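GNA33 (Neisseria gonorrhoeae FA 1090, PDB 2G5D) probably cleaves the beta-1,4 linkage between MurNAc and GlcNAc in peptidoglycan as a lytic transglycosylase, forming a 1,6-anhydro bond in the MurNAc residue. Local coordinates at residues S61-R66 with T88-F93. Residues are numbered along the deposited sequence; the frame is centred on the assembly and turned at random.
Sequences SLQSFR and TPIHSF. Unlike the reference sequence in segment 88-93: I90 (reference Val).
R66 reaches from its helix to the segment 88-93, a loop that runs into helix 92-102, and illustrates how one guanidinium can serve a polar and an apolar partner at once. R66 NH2 donates to the carbonyl O of T88 at 2.5 Å, a length too short to be trusted as a measure of strength, since the bond is bent at the hydrogen (132°); the nitrogen stands 29° from the carbonyl plane. The chain is extended from CG to NE, and NE bonds to the carbonyl of A85, so that the two backbone oxygens together restrain the group. A positive charge here would be expected to suit carbonyls near a helix C-terminus.

The apolar part centres on I90, which differs from the reference sequence. I90 CD1 sits over the middle of one guanidinium face, 3.5 Å from R66 CZ, the two side chains meeting tip to tip. The other branch, I90 CG2, packs against the aliphatic part of Q63, 3.7 Å from its CG, the chains crossing at about a right angle. Deeper in, L62 CD2 rests 3.5 Å from T88 CG2 and 3.4 Å from the carbonyl O of P89, and also approaches I90 CD1 (4.1 Å). F98 of helix 92-102 touches both L62 and T88.

Local bonds shape the link. I90 is the centre of an inverse gamma turn, with a weak bond from H91 N to P89 O, and T88 OG1 is tied back to the carbonyl of Q84 in helix 79-86. H91 then N-caps helix 92-102: its ND1 accepts from F93 N at 3.0 Å, nearly straight and in the ring plane. The loop joining helices 79-86 and 92-102 thus packs on helix 58-72, whose S61, S64 and F65 touch M371 of strand 365-375, in the 3D domain of the double-psi beta-barrel clan.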
loop_
_atom_site.group_PDB
_atom_site.type_symbol
_atom_site.label_atom_id
_atom_site.label_comp_id
_atom_site.label_asym_id
_atom_site.label_seq_id
_atom_site.Cartn_x
_atom_site.Cartn_y
_atom_site.Cartn_z
ATOM N N SER A 61 -15.623 10.672 -3.841
ATOM C CA SER A 61 -15.355 9.453 -4.622
ATOM C C SER A 61 -14.929 9.819 -6.026
ATOM O O SER A 61 -14.046 9.169 -6.597
ATOM C CB SER A 61 -16.598 8.528 -4.718
ATOM O OG SER A 61 -17.140 8.275 -3.438
ATOM N N LEU A 62 -15.552 10.861 -6.589
ATOM C CA LEU A 62 -15.160 11.338 -7.942
ATOM C C LEU A 62 -13.738 11.888 -7.974
ATOM O O LEU A 62 -12.989 11.558 -8.890
ATOM C CB LEU A 62 -16.175 12.315 -8.560
ATOM C CG LEU A 62 -15.882 12.843 -9.989
ATOM C CD1 LEU A 62 -15.826 11.714 -11.019
ATOM C CD2 LEU A 62 -16.892 13.873 -10.412
ATOM N N GLN A 63 -13.361 12.716 -6.992
ATOM C CA GLN A 63 -11.955 13.127 -6.838
ATOM C C GLN A 63 -11.018 11.913 -6.846
ATOM O O GLN A 63 -10.023 11.878 -7.574
ATOM C CB GLN A 63 -11.750 13.909 -5.539
ATOM C CG GLN A 63 -12.260 15.341 -5.595
ATOM C CD GLN A 63 -12.183 16.007 -4.255
ATOM O OE1 GLN A 63 -12.878 15.612 -3.311
ATOM N NE2 GLN A 63 -11.355 17.005 -4.149
ATOM N N SER A 64 -11.342 10.911 -6.038
ATOM C CA SER A 64 -10.496 9.735 -5.903
ATOM C C SER A 64 -10.404 8.980 -7.244
ATOM O O SER A 64 -9.302 8.618 -7.686
ATOM C CB SER A 64 -11.047 8.864 -4.773
ATOM O OG SER A 64 -10.193 7.792 -4.450
ATOM N N PHE A 65 -11.539 8.779 -7.920
ATOM C CA PHE A 65 -11.545 8.114 -9.257
ATOM C C PHE A 65 -10.699 8.843 -10.310
ATOM O O PHE A 65 -9.973 8.208 -11.079
ATOM C CB PHE A 65 -12.979 7.874 -9.786
ATOM C CG PHE A 65 -13.027 7.021 -11.046
ATOM C CD1 PHE A 65 -12.627 5.686 -11.028
ATOM C CD2 PHE A 65 -13.456 7.569 -12.252
ATOM C CE1 PHE A 65 -12.654 4.908 -12.198
ATOM C CE2 PHE A 65 -13.499 6.801 -13.438
ATOM C CZ PHE A 65 -13.106 5.468 -13.410
ATOM N N ARG A 66 -10.828 10.172 -10.357
ATOM C CA ARG A 66 -10.058 11.056 -11.256
ATOM C C ARG A 66 -8.553 10.926 -11.071
ATOM O O ARG A 66 -7.808 10.926 -12.055
ATOM C CB ARG A 66 -10.456 12.545 -11.069
ATOM C CG ARG A 66 -11.749 13.040 -11.781
ATOM C CD ARG A 66 -11.705 14.580 -11.830
ATOM N NE ARG A 66 -12.962 15.193 -12.262
ATOM C CZ ARG A 66 -13.138 16.505 -12.445
ATOM N NH1 ARG A 66 -12.135 17.351 -12.248
ATOM N NH2 ARG A 66 -14.323 16.972 -12.825
ATOM N N THR A 88 -17.354 15.643 -15.518
ATOM C CA THR A 88 -18.310 15.622 -14.427
ATOM C C THR A 88 -17.915 16.608 -13.293
ATOM O O THR A 88 -16.804 16.527 -12.780
ATOM C CB THR A 88 -18.398 14.196 -13.861
ATOM O OG1 THR A 88 -18.661 13.281 -14.936
ATOM C CG2 THR A 88 -19.480 14.090 -12.784
ATOM N N PRO A 89 -18.821 17.550 -12.909
ATOM C CA PRO A 89 -18.482 18.480 -11.825
ATOM C C PRO A 89 -18.141 17.781 -10.506
ATOM O O PRO A 89 -18.727 16.740 -10.182
ATOM C CB PRO A 89 -19.776 19.314 -11.649
ATOM C CG PRO A 89 -20.466 19.200 -12.940
ATOM C CD PRO A 89 -20.178 17.801 -13.428
ATOM N N ILE A 90 -17.209 18.358 -9.744
ATOM C CA ILE A 90 -16.896 17.820 -8.420
ATOM C C ILE A 90 -17.975 18.246 -7.431
ATOM O O ILE A 90 -17.785 19.203 -6.658
ATOM C CB ILE A 90 -15.467 18.225 -7.910
ATOM C CG1 ILE A 90 -14.408 17.877 -8.964
ATOM C CG2 ILE A 90 -15.148 17.509 -6.593
ATOM C CD1 ILE A 90 -14.034 16.404 -9.026
ATOM N N HIS A 91 -19.094 17.509 -7.481
ATOM C CA HIS A 91 -20.288 17.711 -6.647
ATOM C C HIS A 91 -21.017 16.393 -6.577
ATOM O O HIS A 91 -21.165 15.717 -7.591
ATOM C CB HIS A 91 -21.242 18.752 -7.238
ATOM C CG HIS A 91 -22.285 19.236 -6.267
ATOM N ND1 HIS A 91 -23.373 18.474 -5.895
ATOM C CD2 HIS A 91 -22.398 20.408 -5.592
ATOM C CE1 HIS A 91 -24.097 19.141 -5.020
ATOM N NE2 HIS A 91 -23.535 20.324 -4.824
ATOM N N SER A 92 -21.486 16.045 -5.378
ATOM C CA SER A 92 -22.165 14.785 -5.115
ATOM C C SER A 92 -23.421 14.513 -5.921
ATOM O O SER A 92 -23.759 13.349 -6.128
ATOM C CB SER A 92 -22.490 14.688 -3.639
ATOM O OG SER A 92 -21.294 14.697 -2.905
ATOM N N PHE A 93 -24.121 15.560 -6.358
ATOM C CA PHE A 93 -25.338 15.376 -7.150
ATOM C C PHE A 93 -25.005 14.782 -8.515
ATOM O O PHE A 93 -25.516 13.718 -8.887
ATOM C CB PHE A 93 -26.131 16.683 -7.297
ATOM C CG PHE A 93 -27.405 16.530 -8.087
ATOM C CD1 PHE A 93 -28.521 15.908 -7.516
ATOM C CD2 PHE A 93 -27.484 16.978 -9.402
ATOM C CE1 PHE A 93 -29.712 15.754 -8.235
ATOM C CE2 PHE A 93 -28.670 16.824 -10.133
ATOM C CZ PHE A 93 -29.785 16.221 -9.542
#